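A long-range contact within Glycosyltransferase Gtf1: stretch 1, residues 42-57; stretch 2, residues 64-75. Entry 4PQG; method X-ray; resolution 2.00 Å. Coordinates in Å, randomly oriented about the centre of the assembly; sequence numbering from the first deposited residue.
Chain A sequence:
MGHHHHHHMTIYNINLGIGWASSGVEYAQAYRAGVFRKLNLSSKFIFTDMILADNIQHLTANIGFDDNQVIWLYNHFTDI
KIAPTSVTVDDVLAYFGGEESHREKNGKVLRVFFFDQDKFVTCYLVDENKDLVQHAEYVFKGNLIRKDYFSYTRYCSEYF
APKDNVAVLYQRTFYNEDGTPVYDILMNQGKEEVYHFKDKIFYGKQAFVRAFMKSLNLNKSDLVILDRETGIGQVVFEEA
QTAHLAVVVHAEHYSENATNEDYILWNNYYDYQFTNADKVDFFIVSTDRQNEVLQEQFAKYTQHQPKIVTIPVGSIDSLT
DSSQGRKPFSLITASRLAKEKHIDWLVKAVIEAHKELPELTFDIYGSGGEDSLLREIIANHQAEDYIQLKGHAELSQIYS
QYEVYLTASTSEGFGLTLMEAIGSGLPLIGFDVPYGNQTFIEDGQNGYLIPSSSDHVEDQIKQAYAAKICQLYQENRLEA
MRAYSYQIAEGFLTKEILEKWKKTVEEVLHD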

ATOM      1  N   SER A  42       9.825  14.530  13.454  1.00 33.80           N
ATOM      2  CA  SER A  42       9.254  13.395  14.158  1.00 31.49           C
ATOM      3  C   SER A  42       7.969  12.950  13.456  1.00 28.44           C
ATOM      4  O   SER A  42       7.048  13.746  13.256  1.00 26.27           O
ATOM      5  CB  SER A  42       8.982  13.754  15.621  1.00 33.43           C
ATOM      6  OG  SER A  42       8.472  12.636  16.337  1.00 35.99           O
ATOM      7  N   SER A  43       7.919  11.678  13.077  1.00 26.44           N
ATOM      8  CA  SER A  43       6.724  11.144  12.425  1.00 25.84           C
ATOM      9  C   SER A  43       6.384   9.724  12.845  1.00 25.18           C
ATOM     10  O   SER A  43       7.259   8.944  13.217  1.00 25.98           O
ATOM     11  CB  SER A  43       6.866  11.209  10.904  1.00 25.13           C
ATOM     12  OG  SER A  43       7.852  10.305  10.475  1.00 24.23           O
ATOM     13  N   LYS A  44       5.095   9.407  12.769  1.00 24.53           N
ATOM     14  CA  LYS A  44       4.585   8.070  13.074  1.00 23.09           C
ATOM     15  C   LYS A  44       3.579   7.671  12.009  1.00 20.99           C
ATOM     16  O   LYS A  44       2.731   8.474  11.621  1.00 20.37           O
ATOM     17  CB  LYS A  44       3.910   8.027  14.452  1.00 21.81           C
ATOM     18  CG  LYS A  44       4.800   8.500  15.597  1.00 22.26           C
ATOM     19  CD  LYS A  44       5.924   7.525  15.901  1.00 22.31           C
ATOM     20  CE  LYS A  44       6.643   7.964  17.180  1.00 23.88           C
ATOM     21  NZ  LYS A  44       7.644   6.953  17.613  1.00 21.26           N
ATOM     22  N   PHE A  45       3.706   6.434  11.542  1.00 19.74           N
ATOM     23  CA  PHE A  45       2.761   5.855  10.604  1.00 19.32           C
ATOM     24  C   PHE A  45       1.958   4.771  11.311  1.00 18.08           C
ATOM     25  O   PHE A  45       2.478   3.732  11.711  1.00 18.22           O
ATOM     26  CB  PHE A  45       3.478   5.377   9.341  1.00 20.11           C
ATOM     27  CG  PHE A  45       4.113   6.509   8.573  1.00 21.01           C
ATOM     28  CD1 PHE A  45       3.464   7.077   7.488  1.00 21.17           C
ATOM     29  CD2 PHE A  45       5.334   7.039   8.975  1.00 21.34           C
ATOM     30  CE1 PHE A  45       4.030   8.145   6.787  1.00 22.04           C
ATOM     31  CE2 PHE A  45       5.903   8.109   8.297  1.00 22.16           C
ATOM     32  CZ  PHE A  45       5.252   8.667   7.202  1.00 22.22           C
ATOM     33  N   ILE A  46       0.688   5.081  11.512  1.00 17.87           N
ATOM     34  CA  ILE A  46      -0.230   4.272  12.309  1.00 17.70           C
ATOM     35  C   ILE A  46      -1.026   3.379  11.356  1.00 17.40           C
ATOM     36  O   ILE A  46      -1.596   3.870  10.388  1.00 17.63           O
ATOM     37  CB  ILE A  46      -1.208   5.189  13.082  1.00 17.29           C
ATOM     38  CG1 ILE A  46      -0.435   6.095  14.063  1.00 17.38           C
ATOM     39  CG2 ILE A  46      -2.295   4.366  13.788  1.00 17.75           C
ATOM     40  CD1 ILE A  46      -1.144   7.395  14.377  1.00 16.19           C
ATOM     41  N   PHE A  47      -1.058   2.081  11.640  1.00 16.80           N
ATOM     42  CA  PHE A  47      -1.948   1.143  10.948  1.00 16.61           C
ATOM     43  C   PHE A  47      -2.992   0.591  11.917  1.00 16.87           C
ATOM     44  O   PHE A  47      -2.649   0.152  13.018  1.00 15.29           O
ATOM     45  CB  PHE A  47      -1.124   0.023  10.328  1.00 15.87           C
ATOM     46  CG  PHE A  47      -0.062   0.526   9.385  1.00 15.99           C
ATOM     47  CD1 PHE A  47      -0.340   0.684   8.031  1.00 15.85           C
ATOM     48  CD2 PHE A  47       1.197   0.885   9.867  1.00 16.42           C
ATOM     49  CE1 PHE A  47       0.624   1.176   7.167  1.00 16.40           C
ATOM     50  CE2 PHE A  47       2.169   1.380   9.009  1.00 16.82           C
ATOM     51  CZ  PHE A  47       1.887   1.508   7.658  1.00 17.04           C
ATOM     52  N   THR A  48      -4.261   0.626  11.503  1.00 16.94           N
ATOM     53  CA  THR A  48      -5.381   0.276  12.402  1.00 17.12           C
ATOM     54  C   THR A  48      -5.958  -1.124  12.209  1.00 16.64           C
ATOM     55  O   THR A  48      -6.728  -1.606  13.074  1.00 16.10           O
ATOM     56  CB  THR A  48      -6.533   1.303  12.321  1.00 17.66           C
ATOM     57  OG1 THR A  48      -6.993   1.398  10.968  1.00 18.22           O
ATOM     58  CG2 THR A  48      -6.071   2.686  12.806  1.00 18.68           C
ATOM     59  N   ASP A  49      -5.610  -1.773  11.088  1.00 16.14           N
ATOM     60  CA  ASP A  49      -6.054  -3.139  10.813  1.00 16.03           C
ATOM     61  C   ASP A  49      -5.408  -4.141  11.744  1.00 15.69           C
ATOM     62  O   ASP A  49      -4.264  -3.982  12.160  1.00 14.56           O
ATOM     63  CB  ASP A  49      -5.727  -3.567   9.380  1.00 16.56           C
ATOM     64  CG  ASP A  49      -6.679  -2.986   8.347  1.00 17.60           C
ATOM     65  OD1 ASP A  49      -7.647  -2.258   8.691  1.00 18.17           O
ATOM     66  OD2 ASP A  49      -6.439  -3.266   7.164  1.00 18.26           O
ATOM     67  N   MET A  50      -6.143  -5.204  12.041  1.00 16.68           N
ATOM     68  CA  MET A  50      -5.571  -6.364  12.712  1.00 16.84           C
ATOM     69  C   MET A  50      -4.690  -7.130  11.698  1.00 17.28           C
ATOM     70  O   MET A  50      -5.181  -7.619  10.675  1.00 18.43           O
ATOM     71  CB  MET A  50      -6.704  -7.240  13.276  1.00 17.52           C
ATOM     72  CG  MET A  50      -6.236  -8.570  13.878  1.00 17.54           C
ATOM     73  SD  MET A  50      -5.246  -8.274  15.361  1.00 19.01           S
ATOM     74  CE  MET A  50      -6.476  -7.599  16.486  1.00 17.82           C
ATOM     75  N   ILE A  51      -3.385  -7.186  11.965  1.00 16.97           N
ATOM     76  CA  ILE A  51      -2.405  -7.844  11.091  1.00 17.71           C
ATOM     77  C   ILE A  51      -1.690  -8.902  11.927  1.00 17.41           C
ATOM     78  O   ILE A  51      -0.883  -8.549  12.806  1.00 16.96           O
ATOM     79  CB  ILE A  51      -1.316  -6.845  10.597  1.00 18.83           C
ATOM     80  CG1 ILE A  51      -1.915  -5.575   9.980  1.00 20.13           C
ATOM     81  CG2 ILE A  51      -0.315  -7.531   9.662  1.00 19.93           C
ATOM     82  CD1 ILE A  51      -2.703  -5.787   8.708  1.00 22.13           C
ATOM     83  N   LEU A  52      -1.958 -10.176  11.639  1.00 16.84           N
ATOM     84  CA  LEU A  52      -1.415 -11.289  12.405  1.00 17.45           C
ATOM     85  C   LEU A  52      -0.767 -12.345  11.507  1.00 18.24           C
ATOM     86  O   LEU A  52       0.093 -13.103  11.959  1.00 17.76           O
ATOM     87  CB  LEU A  52      -2.519 -11.932  13.270  1.00 17.66           C
ATOM     88  CG  LEU A  52      -2.957 -11.094  14.492  1.00 18.05           C
ATOM     89  CD1 LEU A  52      -4.114 -11.743  15.239  1.00 18.24           C
ATOM     90  CD2 LEU A  52      -1.795 -10.819  15.451  1.00 18.27           C
ATOM     91  N   ALA A  53      -1.167 -12.371  10.238  1.00 18.28           N
ATOM     92  CA  ALA A  53      -0.631 -13.344   9.274  1.00 19.50           C
ATOM     93  C   ALA A  53       0.875 -13.156   9.117  1.00 19.96           C
ATOM     94  O   ALA A  53       1.618 -14.114   8.849  1.00 20.84           O
ATOM     95  CB  ALA A  53      -1.338 -13.198   7.934  1.00 19.89           C
ATOM     96  N   ASP A  54       1.306 -11.904   9.279  1.00 19.74           N
ATOM     97  CA  ASP A  54       2.715 -11.542   9.308  1.00 21.02           C
ATOM     98  C   ASP A  54       3.002 -10.702  10.530  1.00 20.32           C
ATOM     99  O   ASP A  54       2.101 -10.040  11.039  1.00 19.92           O
ATOM    100  CB  ASP A  54       3.039 -10.680   8.087  1.00 22.65           C
ATOM    101  CG  ASP A  54       3.007 -11.469   6.802  1.00 24.38           C
ATOM    102  OD1 ASP A  54       3.929 -12.276   6.599  1.00 24.99           O
ATOM    103  OD2 ASP A  54       2.049 -11.295   6.031  1.00 25.27           O
ATOM    104  N   ASN A  55       4.258 -10.699  10.970  1.00 19.42           N
ATOM    105  CA  ASN A  55       4.742  -9.684  11.893  1.00 19.47           C
ATOM    106  C   ASN A  55       4.714  -8.332  11.160  1.00 19.74           C
ATOM    107  O   ASN A  55       5.366  -8.180  10.138  1.00 18.22           O
ATOM    108  CB  ASN A  55       6.175 -10.025  12.339  1.00 20.21           C
ATOM    109  CG  ASN A  55       6.747  -9.018  13.329  1.00 20.68           C
ATOM    110  OD1 ASN A  55       6.240  -7.901  13.474  1.00 19.34           O
ATOM    111  ND2 ASN A  55       7.817  -9.422  14.026  1.00 20.89           N
ATOM    112  N   ILE A  56       3.968  -7.349  11.676  1.00 19.40           N
ATOM    113  CA  ILE A  56       3.840  -6.074  10.975  1.00 19.43           C
ATOM    114  C   ILE A  56       5.202  -5.407  10.686  1.00 20.37           C
ATOM    115  O   ILE A  56       5.364  -4.724   9.672  1.00 19.05           O
ATOM    116  CB  ILE A  56       2.826  -5.100  11.671  1.00 20.18           C
ATOM    117  CG1 ILE A  56       2.385  -3.994  10.687  1.00 19.93           C
ATOM    118  CG2 ILE A  56       3.392  -4.541  12.984  1.00 19.44           C
ATOM    119  CD1 ILE A  56       1.354  -3.015  11.226  1.00 20.40           C
ATOM    120  N   GLN A  57       6.184  -5.634  11.561  1.00 20.34           N
ATOM    121  CA  GLN A  57       7.508  -5.069  11.380  1.00 20.77           C
ATOM    122  C   GLN A  57       8.148  -5.587  10.082  1.00 20.42           C
ATOM    123  O   GLN A  57       8.863  -4.859   9.392  1.00 21.31           O
ATOM    124  CB  GLN A  57       8.405  -5.387  12.583  1.00 20.40           C
ATOM    125  CG  GLN A  57       9.749  -4.655  12.553  1.00 19.58           C
ATOM    126  CD  GLN A  57      10.762  -5.321  11.643  1.00 19.70           C
ATOM    127  OE1 GLN A  57      10.620  -6.489  11.307  1.00 20.48           O
ATOM    128  NE2 GLN A  57      11.792  -4.576  11.238  1.00 19.53           N
TER
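Stretch 2, residues 64-75: GFDDNQVIWLYN

Stretch 2 joins stretch 1 as a parallel strand partner, and the evidence is a ladder of four backbone hydrogen bonds. Phe45 N donates to Gln69 O (2.7 Å, N-H...O angle 167°), Ile71 N to Phe45 O (2.9 Å, 169°), Phe47 N to Ile71 O (2.9 Å, 159°) and Leu73 N to Phe47 O (3.0 Å, 176°). Phe45 and Phe47 thus each use both N and O, bonding to residues that flank their own partners, which is the signature of parallel pairing. The register follows: Phe45 lies beside Val70, Ile46 beside Ile71 and Phe47 beside Trp72, with CA-CA distances of 5.1, 4.5 and 5.1 Å. The axes of strands 42-47 and 70-72 approach to 4.6 Å, with N-to-C directions 30° apart and a signed crossing angle of -30°. Two CA-H...O contacts supplement the ladder, Lys44 CA to Gln69 O at 3.4 Å and Ile46 CA to Ile71 O at 3.2 Å.

Side chains add three more hydrogen bonds. Beyond the strand, the indole Trp72 NE1 donates to Asp49 O (2.8 Å, 160°), so the loop after Phe47 stays tied to stretch 2. Before Val70, a 3-10 segment, residues 67-69, leads into the strand; there Lys44 NZ reaches Asn68 O at 3.1 Å, while Gln57 NE2 donates to Asp67 OD1 (3.0 Å, 169°). Gln57 sits at the start of a helix capped by Asn55, whose OD1 accepts from Gln57 N at 3.0 Å. A water links Ser43 OG (2.7 Å) and Gln69 NE2 (3.1 Å), accepting from the latter.

Packing divides between the two faces of the sheet. Ile46 and Ile71 share one, with Ile46 CG1 3.8 Å from Ile71 CB; Phe45, Phe47, Val70 and Trp72 point to the other. Phe65, in the loop preceding the 3-10 segment, places CE1 over a face of the Phe45 ring, 3.5 Å from Phe45 CG; the centroids are 4.8 Å apart and the planes meet at 41°, an oblique pair. Its CE2 lies 4.0 Å from Phe47 CZ, at that ring's edge.

Trp72 has the largest area covered by stretch 1, 124 Å². Leu52 CD2 approaches Trp72 CH2 at the ring edge and Ile56 CD1 approaches Trp72 CD1, both at 3.9 Å. Met50 bridges two rings: its SD is 3.9 Å from Trp72 CZ2, at the indole edge, while its CE stands over the Tyr74 face, 3.4 Å from the centroid of the Tyr74 ring and 12° off the normal.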

ATOM      1  N   GLY A  64      10.342   0.075   3.700  1.00 25.58           N
ATOM      2  CA  GLY A  64      11.348   1.044   4.035  1.00 25.40           C
ATOM      3  C   GLY A  64      11.079   1.971   5.205  1.00 25.70           C
ATOM      4  O   GLY A  64      11.864   2.892   5.419  1.00 26.54           O
ATOM      5  N   PHE A  65      10.004   1.759   5.973  1.00 24.33           N
ATOM      6  CA  PHE A  65       9.817   2.543   7.213  1.00 23.12           C
ATOM      7  C   PHE A  65      10.892   2.125   8.236  1.00 23.49           C
ATOM      8  O   PHE A  65      11.273   0.955   8.290  1.00 23.53           O
ATOM      9  CB  PHE A  65       8.442   2.286   7.849  1.00 22.22           C
ATOM     10  CG  PHE A  65       7.280   2.826   7.078  1.00 21.77           C
ATOM     11  CD1 PHE A  65       7.046   4.203   6.979  1.00 21.03           C
ATOM     12  CD2 PHE A  65       6.379   1.958   6.490  1.00 21.64           C
ATOM     13  CE1 PHE A  65       5.950   4.688   6.277  1.00 21.33           C
ATOM     14  CE2 PHE A  65       5.282   2.438   5.781  1.00 21.96           C
ATOM     15  CZ  PHE A  65       5.061   3.799   5.679  1.00 21.73           C
ATOM     16  N   ASP A  66      11.395   3.074   9.029  1.00 24.84           N
ATOM     17  CA  ASP A  66      12.208   2.727  10.204  1.00 25.65           C
ATOM     18  C   ASP A  66      11.266   2.236  11.286  1.00 24.45           C
ATOM     19  O   ASP A  66      10.160   2.763  11.401  1.00 24.62           O
ATOM     20  CB  ASP A  66      12.931   3.952  10.760  1.00 27.51           C
ATOM     21  CG  ASP A  66      13.947   4.521   9.803  1.00 29.66           C
ATOM     22  OD1 ASP A  66      14.669   3.758   9.135  1.00 29.90           O
ATOM     23  OD2 ASP A  66      14.033   5.752   9.747  1.00 31.89           O
ATOM     24  N   ASP A  67      11.709   1.259  12.083  1.00 25.03           N
ATOM     25  CA  ASP A  67      10.897   0.712  13.179  1.00 25.68           C
ATOM     26  C   ASP A  67      10.338   1.804  14.095  1.00 25.61           C
ATOM     27  O   ASP A  67       9.194   1.726  14.532  1.00 25.00           O
ATOM     28  CB  ASP A  67      11.693  -0.297  14.018  1.00 25.89           C
ATOM     29  CG  ASP A  67      12.039  -1.561  13.253  1.00 27.01           C
ATOM     30  OD1 ASP A  67      11.633  -1.721  12.067  1.00 25.86           O
ATOM     31  OD2 ASP A  67      12.726  -2.408  13.854  1.00 27.90           O
ATOM     32  N   ASN A  68      11.131   2.836  14.375  1.00 25.53           N
ATOM     33  CA  ASN A  68      10.650   3.887  15.273  1.00 26.57           C
ATOM     34  C   ASN A  68       9.688   4.871  14.604  1.00 26.57           C
ATOM     35  O   ASN A  68       9.203   5.784  15.244  1.00 28.07           O
ATOM     36  CB  ASN A  68      11.814   4.606  15.968  1.00 29.11           C
ATOM     37  CG  ASN A  68      12.681   5.389  15.001  1.00 30.98           C
ATOM     38  OD1 ASN A  68      12.220   5.863  13.951  1.00 30.06           O
ATOM     39  ND2 ASN A  68      13.952   5.536  15.353  1.00 33.20           N
ATOM     40  N   GLN A  69       9.416   4.682  13.316  1.00 26.32           N
ATOM     41  CA  GLN A  69       8.343   5.425  12.645  1.00 25.15           C
ATOM     42  C   GLN A  69       6.998   4.664  12.646  1.00 24.92           C
ATOM     43  O   GLN A  69       6.006   5.165  12.115  1.00 25.64           O
ATOM     44  CB  GLN A  69       8.752   5.711  11.200  1.00 25.91           C
ATOM     45  CG  GLN A  69       9.717   6.865  11.017  1.00 26.76           C
ATOM     46  CD  GLN A  69      10.159   7.008   9.573  1.00 27.47           C
ATOM     47  OE1 GLN A  69      10.594   6.039   8.942  1.00 28.14           O
ATOM     48  NE2 GLN A  69      10.056   8.222   9.041  1.00 27.90           N
ATOM     49  N   VAL A  70       6.957   3.462  13.224  1.00 22.47           N
ATOM     50  CA  VAL A  70       5.786   2.594  13.060  1.00 21.03           C
ATOM     51  C   VAL A  70       4.951   2.472  14.331  1.00 21.40           C
ATOM     52  O   VAL A  70       5.486   2.144  15.390  1.00 21.50           O
ATOM     53  CB  VAL A  70       6.194   1.192  12.558  1.00 20.62           C
ATOM     54  CG1 VAL A  70       4.995   0.242  12.528  1.00 19.21           C
ATOM     55  CG2 VAL A  70       6.827   1.309  11.178  1.00 20.07           C
ATOM     56  N   ILE A  71       3.650   2.749  14.216  1.00 19.89           N
ATOM     57  CA  ILE A  71       2.675   2.434  15.273  1.00 19.94           C
ATOM     58  C   ILE A  71       1.623   1.456  14.737  1.00 19.31           C
ATOM     59  O   ILE A  71       1.034   1.685  13.672  1.00 19.51           O
ATOM     60  CB  ILE A  71       1.967   3.695  15.813  1.00 19.41           C
ATOM     61  CG1 ILE A  71       2.961   4.544  16.619  1.00 20.19           C
ATOM     62  CG2 ILE A  71       0.797   3.295  16.713  1.00 20.49           C
ATOM     63  CD1 ILE A  71       2.450   5.901  17.067  1.00 19.73           C
ATOM     64  N   TRP A  72       1.435   0.349  15.447  1.00 18.45           N
ATOM     65  CA  TRP A  72       0.357  -0.581  15.164  1.00 17.62           C
ATOM     66  C   TRP A  72      -0.633  -0.425  16.268  1.00 17.25           C
ATOM     67  O   TRP A  72      -0.274  -0.519  17.449  1.00 16.81           O
ATOM     68  CB  TRP A  72       0.868  -2.021  15.051  1.00 17.82           C
ATOM     69  CG  TRP A  72      -0.225  -3.045  14.777  1.00 17.00           C
ATOM     70  CD1 TRP A  72      -1.367  -2.894  13.985  1.00 17.02           C
ATOM     71  CD2 TRP A  72      -0.315  -4.409  15.306  1.00 17.09           C
ATOM     72  NE1 TRP A  72      -2.126  -4.036  13.993  1.00 16.91           N
ATOM     73  CE2 TRP A  72      -1.550  -4.984  14.760  1.00 16.79           C
ATOM     74  CE3 TRP A  72       0.471  -5.180  16.153  1.00 17.38           C
ATOM     75  CZ2 TRP A  72      -1.950  -6.276  15.054  1.00 17.48           C
ATOM     76  CZ3 TRP A  72       0.058  -6.486  16.433  1.00 17.14           C
ATOM     77  CH2 TRP A  72      -1.134  -7.010  15.913  1.00 17.32           C
ATOM     78  N   LEU A  73      -1.876  -0.111  15.904  1.00 16.68           N
ATOM     79  CA  LEU A  73      -2.936   0.148  16.882  1.00 16.49           C
ATOM     80  C   LEU A  73      -2.950  -0.841  18.071  1.00 16.73           C
ATOM     81  O   LEU A  73      -2.983  -0.428  19.245  1.00 16.68           O
ATOM     82  CB  LEU A  73      -4.305   0.177  16.180  1.00 16.52           C
ATOM     83  CG  LEU A  73      -5.587   0.138  17.032  1.00 16.88           C
ATOM     84  CD1 LEU A  73      -5.756   1.417  17.855  1.00 17.35           C
ATOM     85  CD2 LEU A  73      -6.819  -0.103  16.161  1.00 16.96           C
ATOM     86  N   TYR A  74      -2.923  -2.137  17.775  1.00 16.52           N
ATOM     87  CA  TYR A  74      -3.155  -3.165  18.810  1.00 16.77           C
ATOM     88  C   TYR A  74      -1.949  -3.347  19.752  1.00 17.81           C
ATOM     89  O   TYR A  74      -2.094  -3.714  20.908  1.00 17.47           O
ATOM     90  CB  TYR A  74      -3.591  -4.486  18.155  1.00 15.98           C
ATOM     91  CG  TYR A  74      -4.924  -4.344  17.445  1.00 15.69           C
ATOM     92  CD1 TYR A  74      -6.119  -4.551  18.135  1.00 15.66           C
ATOM     93  CD2 TYR A  74      -4.987  -3.967  16.087  1.00 15.59           C
ATOM     94  CE1 TYR A  74      -7.347  -4.411  17.502  1.00 16.05           C
ATOM     95  CE2 TYR A  74      -6.202  -3.820  15.439  1.00 15.37           C
ATOM     96  CZ  TYR A  74      -7.377  -4.028  16.160  1.00 16.22           C
ATOM     97  OH  TYR A  74      -8.595  -3.868  15.575  1.00 16.66           O
ATOM     98  N   ASN A  75      -0.764  -3.071  19.228  1.00 19.43           N
ATOM     99  CA  ASN A  75       0.507  -3.143  19.970  1.00 21.82           C
ATOM    100  C   ASN A  75       0.745  -1.923  20.882  1.00 21.53           C
ATOM    101  O   ASN A  75       1.461  -2.018  21.896  1.00 21.43           O
ATOM    102  CB  ASN A  75       1.654  -3.242  18.935  1.00 24.71           C
ATOM    103  CG  ASN A  75       3.021  -3.066  19.554  1.00 27.27           C
ATOM    104  OD1 ASN A  75       3.653  -2.025  19.387  1.00 29.99           O
ATOM    105  ND2 ASN A  75       3.469  -4.068  20.307  1.00 29.62           N
TER
HETATM  106  O   HOH W   1      10.482  10.929  10.568  1.00 32.52           O